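Local atomic coordinates of gamma-glutamyltranspeptidase (Klebsiella pneumoniae subsp. pneumoniae, PDB entry 5HFT), a protein that catalyses the conversion of oxamate to oxalate in the uric acid degradation pathway. Residues 37-49 with 59-71. Sequence-based numbering, arbitrary orientation.
Sequences APHHLASQSALAI and AMVAAAAAIAVVY
A46 and A59 bring their backbones within 4.1 Å (CA to CA) where helix 40-49 and helix 59-70 run antiparallel, their axes 7.5 Å apart at closest and 151° between their directions. The pair is an alpha-alpha hairpin packed through alanines. With methyls at A42, A46, A59, A62, A63 and A66, the two backbones can come this close, and A46 CA makes a CA-H...O contact with A59 O. A63 CB sits against A46 CB and the carbonyl oxygen of A42. Beyond A46, I49 closes the seam: CG2, anti to the backbone N, lies by A59 N, while CG1 reaches A62 CB at 3.8 Å. S45 turns its CB and OG over A66 CB, and its hydroxyl is hydrogen-bonded to D157, so this polar group is satisfied within a buried interface. Further along, I67 swings CG1 anti to its backbone N (chi1 -164°), bringing CD1 against A42 CB, H39 CB and P38 CD. The opposite end is aromatic. H39 is the N-cap of helix 40-49: L41 N donates to H39 ND1 at 3.0 Å, from well out of the imidazole plane, which ties the ring to the first turn. The ring turns an edge to the face of Y71, a T-shaped pair with centroids 5.6 Å apart and planes at 73°. P38 CB packs on Y71 CE2 at 3.8 Å. T169 touches both H39 and Y71. A37 pairs with an antiparallel strand of another chain, which also packs on P38 and A42. Over one face of the H39 imidazole, V70 CG1 stands nearly above the ring centre, 3.5 Å from its centroid, in a CH-pi contact.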
loop_
_atom_site.group_PDB
_atom_site.type_symbol
_atom_site.label_atom_id
_atom_site.label_comp_id
_atom_site.label_asym_id
_atom_site.label_seq_id
_atom_site.Cartn_x
_atom_site.Cartn_y
_atom_site.Cartn_z
ATOM N N ALA A 37 2.161 -7.836 -7.860
ATOM C CA ALA A 37 1.228 -7.886 -6.742
ATOM C C ALA A 37 1.689 -8.948 -5.760
ATOM O O ALA A 37 2.438 -9.863 -6.128
ATOM C CB ALA A 37 -0.195 -8.208 -7.209
ATOM N N PRO A 38 1.262 -8.859 -4.499
ATOM C CA PRO A 38 1.692 -9.847 -3.516
ATOM C C PRO A 38 1.013 -11.165 -3.688
ATOM O O PRO A 38 1.442 -12.142 -3.063
ATOM C CB PRO A 38 1.302 -9.204 -2.183
ATOM C CG PRO A 38 1.199 -7.773 -2.486
ATOM C CD PRO A 38 0.605 -7.723 -3.845
ATOM N N HIS A 39 -0.041 -11.233 -4.495
ATOM C CA HIS A 39 -0.700 -12.503 -4.744
ATOM C C HIS A 39 -1.024 -12.648 -6.227
ATOM O O HIS A 39 -1.562 -11.720 -6.843
ATOM C CB HIS A 39 -1.962 -12.628 -3.892
ATOM C CG HIS A 39 -2.545 -14.005 -3.908
ATOM N ND1 HIS A 39 -3.463 -14.418 -4.845
ATOM C CD2 HIS A 39 -2.273 -15.089 -3.146
ATOM C CE1 HIS A 39 -3.767 -15.685 -4.631
ATOM N NE2 HIS A 39 -3.057 -16.116 -3.604
ATOM N N HIS A 40 -0.707 -13.817 -6.798
ATOM C CA HIS A 40 -0.852 -13.981 -8.244
ATOM C C HIS A 40 -2.285 -13.730 -8.706
ATOM O O HIS A 40 -2.501 -13.318 -9.844
ATOM C CB HIS A 40 -0.402 -15.380 -8.689
ATOM C CG HIS A 40 -1.384 -16.465 -8.363
ATOM N ND1 HIS A 40 -2.422 -16.810 -9.203
ATOM C CD2 HIS A 40 -1.490 -17.277 -7.283
ATOM C CE1 HIS A 40 -3.128 -17.781 -8.649
ATOM N NE2 HIS A 40 -2.584 -18.083 -7.485
ATOM N N LEU A 41 -3.280 -13.937 -7.851
ATOM C CA LEU A 41 -4.640 -13.672 -8.313
ATOM C C LEU A 41 -4.885 -12.178 -8.514
ATOM O O LEU A 41 -5.680 -11.793 -9.380
ATOM C CB LEU A 41 -5.655 -14.242 -7.328
ATOM C CG LEU A 41 -6.499 -15.469 -7.644
ATOM C CD1 LEU A 41 -5.973 -16.229 -8.808
ATOM C CD2 LEU A 41 -6.545 -16.366 -6.416
ATOM N N ALA A 42 -4.228 -11.331 -7.712
ATOM C CA ALA A 42 -4.377 -9.886 -7.852
ATOM C C ALA A 42 -3.656 -9.370 -9.097
ATOM O O ALA A 42 -4.177 -8.498 -9.809
ATOM C CB ALA A 42 -3.871 -9.200 -6.585
ATOM N N SER A 43 -2.441 -9.874 -9.349
ATOM C CA SER A 43 -1.723 -9.574 -10.586
ATOM C C SER A 43 -2.575 -9.848 -11.824
ATOM O O SER A 43 -2.601 -9.041 -12.759
ATOM C CB SER A 43 -0.438 -10.389 -10.635
ATOM O OG SER A 43 0.397 -10.062 -9.543
ATOM N N GLN A 44 -3.286 -10.974 -11.848
ATOM C CA GLN A 44 -4.089 -11.313 -13.018
ATOM C C GLN A 44 -5.350 -10.472 -13.127
ATOM O O GLN A 44 -5.851 -10.259 -14.232
ATOM C CB GLN A 44 -4.450 -12.792 -12.999
ATOM C CG GLN A 44 -3.251 -13.733 -13.073
ATOM C CD GLN A 44 -2.444 -13.617 -14.368
ATOM O OE1 GLN A 44 -1.324 -14.120 -14.444
ATOM N NE2 GLN A 44 -3.014 -12.971 -15.392
ATOM N N SER A 45 -5.869 -9.964 -12.016
ATOM C CA SER A 45 -7.048 -9.114 -12.095
ATOM C C SER A 45 -6.704 -7.789 -12.737
ATOM O O SER A 45 -7.443 -7.307 -13.598
ATOM C CB SER A 45 -7.628 -8.883 -10.700
ATOM O OG SER A 45 -8.914 -9.445 -10.605
ATOM N N ALA A 46 -5.578 -7.191 -12.335
ATOM C CA ALA A 46 -5.064 -6.022 -13.041
ATOM C C ALA A 46 -4.791 -6.346 -14.498
ATOM O O ALA A 46 -5.187 -5.590 -15.394
ATOM C CB ALA A 46 -3.782 -5.515 -12.376
ATOM N N LEU A 47 -4.150 -7.489 -14.758
ATOM C CA LEU A 47 -3.742 -7.818 -16.122
ATOM C C LEU A 47 -4.930 -7.950 -17.059
ATOM O O LEU A 47 -4.849 -7.550 -18.226
ATOM C CB LEU A 47 -2.941 -9.103 -16.144
ATOM C CG LEU A 47 -2.153 -9.207 -17.431
ATOM C CD1 LEU A 47 -1.091 -8.124 -17.404
ATOM C CD2 LEU A 47 -1.553 -10.602 -17.549
ATOM N N ALA A 48 -6.041 -8.517 -16.578
ATOM C CA ALA A 48 -7.195 -8.684 -17.454
ATOM C C ALA A 48 -7.709 -7.329 -17.924
ATOM O O ALA A 48 -7.910 -7.118 -19.127
ATOM C CB ALA A 48 -8.298 -9.486 -16.753
ATOM N N ILE A 49 -7.826 -6.369 -16.999
ATOM C CA ILE A 49 -8.345 -5.044 -17.338
ATOM C C ILE A 49 -7.502 -4.405 -18.432
ATOM O O ILE A 49 -8.021 -3.766 -19.360
ATOM C CB ILE A 49 -8.397 -4.164 -16.072
ATOM C CG1 ILE A 49 -9.427 -4.724 -15.092
ATOM C CG2 ILE A 49 -8.700 -2.676 -16.411
ATOM C CD1 ILE A 49 -10.792 -4.899 -15.693
ATOM N N ALA A 59 -6.882 -0.911 -13.951
ATOM C CA ALA A 59 -6.302 -2.211 -13.638
ATOM C C ALA A 59 -5.846 -2.254 -12.194
ATOM O O ALA A 59 -5.962 -3.292 -11.535
ATOM C CB ALA A 59 -5.141 -2.530 -14.586
ATOM N N MET A 60 -5.313 -1.136 -11.683
ATOM C CA MET A 60 -4.915 -1.090 -10.276
ATOM C C MET A 60 -6.126 -1.152 -9.361
ATOM O O MET A 60 -6.084 -1.793 -8.306
ATOM C CB MET A 60 -4.135 0.178 -9.960
ATOM C CG MET A 60 -3.725 0.244 -8.512
ATOM S SD MET A 60 -2.496 -1.026 -8.198
ATOM C CE MET A 60 -1.055 -0.299 -8.981
ATOM N N VAL A 61 -7.224 -0.514 -9.757
ATOM C CA VAL A 61 -8.397 -0.510 -8.897
ATOM C C VAL A 61 -8.971 -1.917 -8.793
ATOM O O VAL A 61 -9.242 -2.409 -7.690
ATOM C CB VAL A 61 -9.442 0.499 -9.405
ATOM C CG1 VAL A 61 -10.793 0.164 -8.827
ATOM C CG2 VAL A 61 -9.058 1.895 -8.992
ATOM N N ALA A 62 -9.129 -2.602 -9.933
ATOM C CA ALA A 62 -9.575 -3.989 -9.897
ATOM C C ALA A 62 -8.703 -4.821 -8.969
ATOM O O ALA A 62 -9.206 -5.660 -8.206
ATOM C CB ALA A 62 -9.570 -4.579 -11.305
ATOM N N ALA A 63 -7.399 -4.562 -8.978
ATOM C CA ALA A 63 -6.502 -5.299 -8.100
ATOM C C ALA A 63 -6.736 -4.940 -6.637
ATOM O O ALA A 63 -6.823 -5.827 -5.782
ATOM C CB ALA A 63 -5.054 -5.039 -8.497
ATOM N N ALA A 64 -6.871 -3.645 -6.326
ATOM C CA ALA A 64 -7.104 -3.243 -4.937
ATOM C C ALA A 64 -8.284 -4.000 -4.316
ATOM O O ALA A 64 -8.227 -4.414 -3.155
ATOM C CB ALA A 64 -7.338 -1.736 -4.879
ATOM N N ALA A 65 -9.321 -4.257 -5.111
ATOM C CA ALA A 65 -10.492 -5.015 -4.694
ATOM C C ALA A 65 -10.212 -6.518 -4.669
ATOM O O ALA A 65 -10.733 -7.227 -3.804
ATOM C CB ALA A 65 -11.666 -4.702 -5.626
ATOM N N ALA A 66 -9.458 -7.034 -5.651
ATOM C CA ALA A 66 -9.093 -8.452 -5.653
ATOM C C ALA A 66 -8.196 -8.812 -4.471
ATOM O O ALA A 66 -8.466 -9.769 -3.745
ATOM C CB ALA A 66 -8.401 -8.804 -6.965
ATOM N N ILE A 67 -7.124 -8.044 -4.261
ATOM C CA ILE A 67 -6.210 -8.246 -3.136
ATOM C C ILE A 67 -6.882 -7.965 -1.795
ATOM O O ILE A 67 -6.309 -8.274 -0.741
ATOM C CB ILE A 67 -4.937 -7.386 -3.338
ATOM C CG1 ILE A 67 -3.793 -7.833 -2.437
ATOM C CG2 ILE A 67 -5.200 -5.907 -3.085
ATOM C CD1 ILE A 67 -3.051 -9.004 -2.934
ATOM N N ALA A 68 -8.064 -7.342 -1.802
ATOM C CA ALA A 68 -8.821 -7.175 -0.565
ATOM C C ALA A 68 -9.532 -8.460 -0.190
ATOM O O ALA A 68 -9.541 -8.859 0.977
ATOM C CB ALA A 68 -9.829 -6.040 -0.704
ATOM N N VAL A 69 -10.084 -9.157 -1.170
ATOM C CA VAL A 69 -10.711 -10.433 -0.877
ATOM C C VAL A 69 -9.657 -11.465 -0.493
ATOM O O VAL A 69 -9.840 -12.213 0.473
ATOM C CB VAL A 69 -11.527 -10.896 -2.095
ATOM C CG1 VAL A 69 -12.057 -12.281 -1.886
ATOM C CG2 VAL A 69 -12.656 -9.914 -2.401
ATOM N N VAL A 70 -8.511 -11.471 -1.186
ATOM C CA VAL A 70 -7.558 -12.586 -1.106
ATOM C C VAL A 70 -6.542 -12.463 0.038
ATOM O O VAL A 70 -6.078 -13.491 0.551
ATOM C CB VAL A 70 -6.845 -12.752 -2.461
ATOM C CG1 VAL A 70 -5.973 -13.994 -2.459
ATOM C CG2 VAL A 70 -7.863 -12.860 -3.574
ATOM N N TYR A 71 -6.162 -11.240 0.443
ATOM C CA TYR A 71 -5.336 -11.012 1.634
ATOM C C TYR A 71 -6.065 -10.179 2.694
ATOM O O TYR A 71 -5.551 -9.134 3.123
ATOM C CB TYR A 71 -4.021 -10.325 1.272
ATOM C CG TYR A 71 -2.882 -11.251 0.896
ATOM C CD1 TYR A 71 -2.946 -12.622 1.148
ATOM C CD2 TYR A 71 -1.740 -10.754 0.297
ATOM C CE1 TYR A 71 -1.906 -13.476 0.798
ATOM C CE2 TYR A 71 -0.684 -11.604 -0.067
ATOM C CZ TYR A 71 -0.768 -12.965 0.189
ATOM O OH TYR A 71 0.283 -13.805 -0.166
#